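Local coordinates for protein cellulosomal scaffoldin (Bacteroides cellulosolvens, PDB 1TYJ) that serves as a type-II cohesin module of a cellulosomal scaffoldin, probably binding dockerin modules to assemble the cellulosome, at residues A[120-132]-A[158-170]. Numbering follows the deposited sequence.
Sequences EIPAEGIKLATFE and AYKVVQPGLIYPK
Ile-126 and Ile-167 pair antiparallel in one sheet of the cohesin beta sandwich, where the C-terminal strand 166-169 runs beside strand 126-131. Ile-126 N donates to Ile-167 O, and Ile-167 N returns a straighter bond to Ile-126 O at 2.9 Å. A third bond runs from Leu-128 N to Gly-165 O. The two isoleucine side chains lie side by side and point the same way. Each holds CG1 between the backbone N and the carbonyl carbon (chi1 64° in Ile-126, 56° in Ile-167), and the CG1 atoms meet at 3.7 Å. Beyond them, CD1 of Ile-167 sits between CD1 of Ile-121, whose side chain crosses its own at about a right angle, and CD1 of Leu-128. Leu-128 continues into the core on Ile-7, Val-18 and Leu-20.

Gly-125 closes a type I turn from Pro-122. Gly-125 CA lies 3.7 Å from Tyr-168 CD2; a CB there would collide with Ile-167 O and Tyr-168 CE2. Pro-169 sets CB and CG against Ile-121 O.

Further along, the segments draw apart, and one water links them, donating to both Ala-129 O and Pro-164 O. The Gln-163 side chain takes the place of a backbone partner. Bent at chi2 (-67°), it turns its amide onto the Phe-131 backbone. The Phe-131 ring meets Val-161 CG1 and Pro-164 CD, both through CD1, and packs edge-to-face with Phe-35. The side chain also touches Val-3, Thr-5 and Ile-22 of the facing sheet. With alanine in its place, Val-161 and Pro-164 would probably lose their aromatic partner and a gap open toward that sheet. The Gln-163 amide makes two bonds: Phe-131 N reaches a lone pair of OE1 at 2.8 Å, and NE2 donates to a lone pair of Phe-131 O at 3.0 Å.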
loop_
_atom_site.group_PDB
_atom_site.type_symbol
_atom_site.label_atom_id
_atom_site.label_comp_id
_atom_site.label_asym_id
_atom_site.label_seq_id
_atom_site.Cartn_x
_atom_site.Cartn_y
_atom_site.Cartn_z
ATOM N N GLU A 120 5.304 -18.806 13.763
ATOM C CA GLU A 120 4.323 -19.686 13.136
ATOM C C GLU A 120 2.904 -19.091 13.137
ATOM O O GLU A 120 2.389 -18.665 14.174
ATOM C CB GLU A 120 4.343 -21.052 13.821
ATOM C CG GLU A 120 3.397 -22.081 13.176
ATOM C CD GLU A 120 3.376 -23.413 13.910
ATOM O OE1 GLU A 120 4.390 -23.786 14.551
ATOM O OE2 GLU A 120 2.339 -24.109 13.831
ATOM N N ILE A 121 2.300 -19.045 11.953
ATOM C CA ILE A 121 0.914 -18.523 11.841
ATOM C C ILE A 121 -0.055 -19.533 12.452
ATOM O O ILE A 121 0.054 -20.726 12.198
ATOM C CB ILE A 121 0.534 -18.277 10.358
ATOM C CG1 ILE A 121 1.602 -17.411 9.645
ATOM C CG2 ILE A 121 -0.906 -17.701 10.229
ATOM C CD1 ILE A 121 1.902 -16.056 10.331
ATOM N N PRO A 122 -1.018 -19.047 13.257
ATOM C CA PRO A 122 -2.035 -19.932 13.860
ATOM C C PRO A 122 -2.855 -20.628 12.764
ATOM O O PRO A 122 -3.049 -20.061 11.685
ATOM C CB PRO A 122 -2.934 -18.961 14.606
ATOM C CG PRO A 122 -2.182 -17.673 14.714
ATOM C CD PRO A 122 -1.193 -17.628 13.608
ATOM N N ALA A 123 -3.368 -21.833 13.043
ATOM C CA ALA A 123 -4.128 -22.622 12.046
ATOM C C ALA A 123 -5.293 -21.852 11.422
ATOM O O ALA A 123 -5.558 -22.035 10.243
ATOM C CB ALA A 123 -4.651 -23.936 12.658
ATOM N N GLU A 124 -5.944 -20.977 12.186
ATOM C CA GLU A 124 -7.102 -20.232 11.649
ATOM C C GLU A 124 -6.690 -19.084 10.694
ATOM O O GLU A 124 -7.569 -18.427 10.086
ATOM C CB GLU A 124 -7.965 -19.652 12.774
ATOM C CG GLU A 124 -7.282 -18.541 13.613
ATOM C CD GLU A 124 -6.481 -19.079 14.798
ATOM O OE1 GLU A 124 -6.171 -18.246 15.663
ATOM O OE2 GLU A 124 -6.156 -20.299 14.867
ATOM N N GLY A 125 -5.367 -18.872 10.561
ATOM C CA GLY A 125 -4.823 -17.764 9.760
ATOM C C GLY A 125 -4.849 -16.423 10.486
ATOM O O GLY A 125 -5.432 -16.276 11.577
ATOM N N ILE A 126 -4.173 -15.440 9.894
ATOM C CA ILE A 126 -4.299 -14.059 10.303
ATOM C C ILE A 126 -4.485 -13.200 9.059
ATOM O O ILE A 126 -4.049 -13.565 7.967
ATOM C CB ILE A 126 -3.041 -13.551 11.071
ATOM C CG1 ILE A 126 -1.796 -13.544 10.171
ATOM C CG2 ILE A 126 -2.759 -14.415 12.312
ATOM C CD1 ILE A 126 -0.571 -12.803 10.802
ATOM N N LYS A 127 -5.178 -12.082 9.223
ATOM C CA LYS A 127 -5.264 -11.063 8.173
ATOM C C LYS A 127 -3.827 -10.627 7.862
ATOM O O LYS A 127 -3.049 -10.337 8.773
ATOM C CB LYS A 127 -6.099 -9.881 8.668
ATOM C CG LYS A 127 -7.593 -10.189 8.776
ATOM C CD LYS A 127 -8.246 -9.027 9.553
ATOM C CE LYS A 127 -9.764 -9.171 9.648
ATOM N NZ LYS A 127 -10.342 -7.954 10.324
ATOM N N LEU A 128 -3.462 -10.559 6.592
ATOM C CA LEU A 128 -2.069 -10.138 6.329
ATOM C C LEU A 128 -1.828 -8.689 6.798
ATOM O O LEU A 128 -0.759 -8.354 7.369
ATOM C CB LEU A 128 -1.747 -10.276 4.847
ATOM C CG LEU A 128 -0.308 -9.886 4.457
ATOM C CD1 LEU A 128 0.721 -10.671 5.300
ATOM C CD2 LEU A 128 -0.073 -10.142 2.958
ATOM N N ALA A 129 -2.807 -7.835 6.543
ATOM C CA ALA A 129 -2.756 -6.442 6.986
ATOM C C ALA A 129 -4.151 -5.869 6.891
ATOM O O ALA A 129 -5.032 -6.483 6.279
ATOM C CB ALA A 129 -1.781 -5.637 6.103
ATOM N N THR A 130 -4.331 -4.690 7.475
ATOM C CA THR A 130 -5.570 -3.945 7.348
ATOM C C THR A 130 -5.293 -2.477 6.971
ATOM O O THR A 130 -4.330 -1.887 7.460
ATOM C CB THR A 130 -6.366 -3.999 8.697
ATOM O OG1 THR A 130 -5.620 -3.372 9.733
ATOM C CG2 THR A 130 -6.684 -5.448 9.099
ATOM N N PHE A 131 -6.129 -1.891 6.111
ATOM C CA PHE A 131 -6.063 -0.456 5.912
ATOM C C PHE A 131 -6.931 0.185 7.013
ATOM O O PHE A 131 -8.127 -0.132 7.126
ATOM C CB PHE A 131 -6.661 -0.101 4.550
ATOM C CG PHE A 131 -5.848 -0.587 3.374
ATOM C CD1 PHE A 131 -6.121 -1.820 2.790
ATOM C CD2 PHE A 131 -4.873 0.231 2.799
ATOM C CE1 PHE A 131 -5.386 -2.277 1.649
ATOM C CE2 PHE A 131 -4.130 -0.191 1.658
ATOM C CZ PHE A 131 -4.384 -1.452 1.085
ATOM N N GLU A 132 -6.367 1.082 7.816
ATOM C CA GLU A 132 -7.150 1.679 8.911
ATOM C C GLU A 132 -6.697 3.097 9.156
ATOM O O GLU A 132 -5.503 3.367 9.114
ATOM C CB GLU A 132 -6.906 0.908 10.203
ATOM C CG GLU A 132 -7.526 -0.451 10.324
ATOM C CD GLU A 132 -7.277 -1.052 11.711
ATOM O OE1 GLU A 132 -7.424 -0.300 12.720
ATOM O OE2 GLU A 132 -6.926 -2.260 11.785
ATOM N N ALA A 158 -17.082 7.490 -3.574
ATOM C CA ALA A 158 -16.476 7.314 -4.911
ATOM C C ALA A 158 -15.733 5.984 -5.061
ATOM O O ALA A 158 -15.517 5.491 -6.202
ATOM C CB ALA A 158 -15.538 8.443 -5.193
ATOM N N TYR A 159 -15.272 5.460 -3.924
ATOM C CA TYR A 159 -14.532 4.206 -3.925
ATOM C C TYR A 159 -14.615 3.479 -2.616
ATOM O O TYR A 159 -15.006 4.038 -1.564
ATOM C CB TYR A 159 -13.056 4.399 -4.353
ATOM C CG TYR A 159 -12.191 5.018 -3.305
ATOM C CD1 TYR A 159 -11.341 4.232 -2.523
ATOM C CD2 TYR A 159 -12.195 6.402 -3.105
ATOM C CE1 TYR A 159 -10.510 4.822 -1.582
ATOM C CE2 TYR A 159 -11.377 7.014 -2.143
ATOM C CZ TYR A 159 -10.541 6.221 -1.392
ATOM O OH TYR A 159 -9.744 6.798 -0.453
ATOM N N LYS A 160 -14.270 2.202 -2.687
ATOM C CA LYS A 160 -14.284 1.349 -1.510
ATOM C C LYS A 160 -12.898 0.742 -1.306
ATOM O O LYS A 160 -12.136 0.613 -2.244
ATOM C CB LYS A 160 -15.276 0.210 -1.690
ATOM C CG LYS A 160 -14.889 -0.809 -2.752
ATOM C CD LYS A 160 -15.873 -1.977 -2.794
ATOM C CE LYS A 160 -16.204 -2.416 -4.229
ATOM N NZ LYS A 160 -15.250 -3.395 -4.810
ATOM N N VAL A 161 -12.597 0.388 -0.071
ATOM C CA VAL A 161 -11.322 -0.271 0.231
ATOM C C VAL A 161 -11.617 -1.733 0.528
ATOM O O VAL A 161 -12.327 -2.048 1.496
ATOM C CB VAL A 161 -10.623 0.428 1.434
ATOM C CG1 VAL A 161 -9.346 -0.317 1.880
ATOM C CG2 VAL A 161 -10.341 1.888 1.101
ATOM N N VAL A 162 -11.089 -2.630 -0.299
ATOM C CA VAL A 162 -11.267 -4.064 -0.067
ATOM C C VAL A 162 -10.129 -4.555 0.811
ATOM O O VAL A 162 -8.974 -4.519 0.412
ATOM C CB VAL A 162 -11.330 -4.856 -1.360
ATOM C CG1 VAL A 162 -11.641 -6.380 -1.074
ATOM C CG2 VAL A 162 -12.407 -4.226 -2.312
ATOM N N GLN A 163 -10.449 -4.987 2.021
ATOM C CA GLN A 163 -9.394 -5.330 3.004
ATOM C C GLN A 163 -8.643 -6.593 2.572
ATOM O O GLN A 163 -9.248 -7.497 1.999
ATOM C CB GLN A 163 -10.039 -5.524 4.406
ATOM C CG GLN A 163 -10.610 -4.229 5.042
ATOM C CD GLN A 163 -9.523 -3.201 5.398
ATOM O OE1 GLN A 163 -8.328 -3.550 5.559
ATOM N NE2 GLN A 163 -9.923 -1.940 5.512
ATOM N N PRO A 164 -7.318 -6.663 2.834
ATOM C CA PRO A 164 -6.564 -7.864 2.490
ATOM C C PRO A 164 -7.088 -9.163 3.105
ATOM O O PRO A 164 -7.759 -9.171 4.188
ATOM C CB PRO A 164 -5.171 -7.578 3.047
ATOM C CG PRO A 164 -5.058 -6.029 2.972
ATOM C CD PRO A 164 -6.468 -5.604 3.406
ATOM N N GLY A 165 -6.788 -10.250 2.416
ATOM C CA GLY A 165 -7.148 -11.575 2.929
ATOM C C GLY A 165 -6.148 -12.170 3.906
ATOM O O GLY A 165 -5.240 -11.480 4.427
ATOM N N LEU A 166 -6.362 -13.458 4.191
ATOM C CA LEU A 166 -5.596 -14.133 5.224
ATOM C C LEU A 166 -4.364 -14.869 4.703
ATOM O O LEU A 166 -4.270 -15.231 3.522
ATOM C CB LEU A 166 -6.494 -15.167 5.924
ATOM C CG LEU A 166 -7.857 -14.722 6.443
ATOM C CD1 LEU A 166 -8.394 -15.799 7.424
ATOM C CD2 LEU A 166 -7.929 -13.395 7.056
ATOM N N ILE A 167 -3.437 -15.115 5.620
ATOM C CA ILE A 167 -2.345 -16.035 5.384
ATOM C C ILE A 167 -2.449 -17.156 6.434
ATOM O O ILE A 167 -3.051 -16.984 7.514
ATOM C CB ILE A 167 -0.951 -15.324 5.460
ATOM C CG1 ILE A 167 -0.764 -14.614 6.808
ATOM C CG2 ILE A 167 -0.813 -14.366 4.253
ATOM C CD1 ILE A 167 0.709 -14.166 7.109
ATOM N N TYR A 168 -1.892 -18.293 6.073
ATOM C CA TYR A 168 -2.018 -19.531 6.835
ATOM C C TYR A 168 -0.666 -20.216 6.964
ATOM O O TYR A 168 0.219 -19.996 6.128
ATOM C CB TYR A 168 -2.924 -20.465 6.057
ATOM C CG TYR A 168 -4.314 -19.920 5.811
ATOM C CD1 TYR A 168 -4.647 -19.330 4.586
ATOM C CD2 TYR A 168 -5.301 -20.008 6.808
ATOM C CE1 TYR A 168 -5.937 -18.824 4.379
ATOM C CE2 TYR A 168 -6.566 -19.511 6.597
ATOM C CZ TYR A 168 -6.891 -18.942 5.381
ATOM O OH TYR A 168 -8.183 -18.457 5.188
ATOM N N PRO A 169 -0.505 -21.068 7.987
ATOM C CA PRO A 169 0.751 -21.803 8.105
ATOM C C PRO A 169 0.885 -22.914 7.075
ATOM O O PRO A 169 -0.122 -23.542 6.708
ATOM C CB PRO A 169 0.665 -22.419 9.512
ATOM C CG PRO A 169 -0.850 -22.610 9.737
ATOM C CD PRO A 169 -1.448 -21.368 9.089
ATOM N N LYS A 170 2.110 -23.187 6.632
ATOM C CA LYS A 170 2.382 -24.385 5.848
ATOM C C LYS A 170 2.194 -25.613 6.730
ATOM O O LYS A 170 1.772 -26.677 6.270
ATOM C CB LYS A 170 3.815 -24.348 5.332
ATOM C CG LYS A 170 3.922 -23.876 3.909
ATOM C CD LYS A 170 5.320 -23.372 3.631
ATOM C CE LYS A 170 5.583 -23.130 2.148
ATOM N NZ LYS A 170 6.970 -22.572 1.918
ATOM O OXT LYS A 170 2.441 -25.534 7.939
HETATM O O HOH W 1 -7.754 -7.386 6.353
#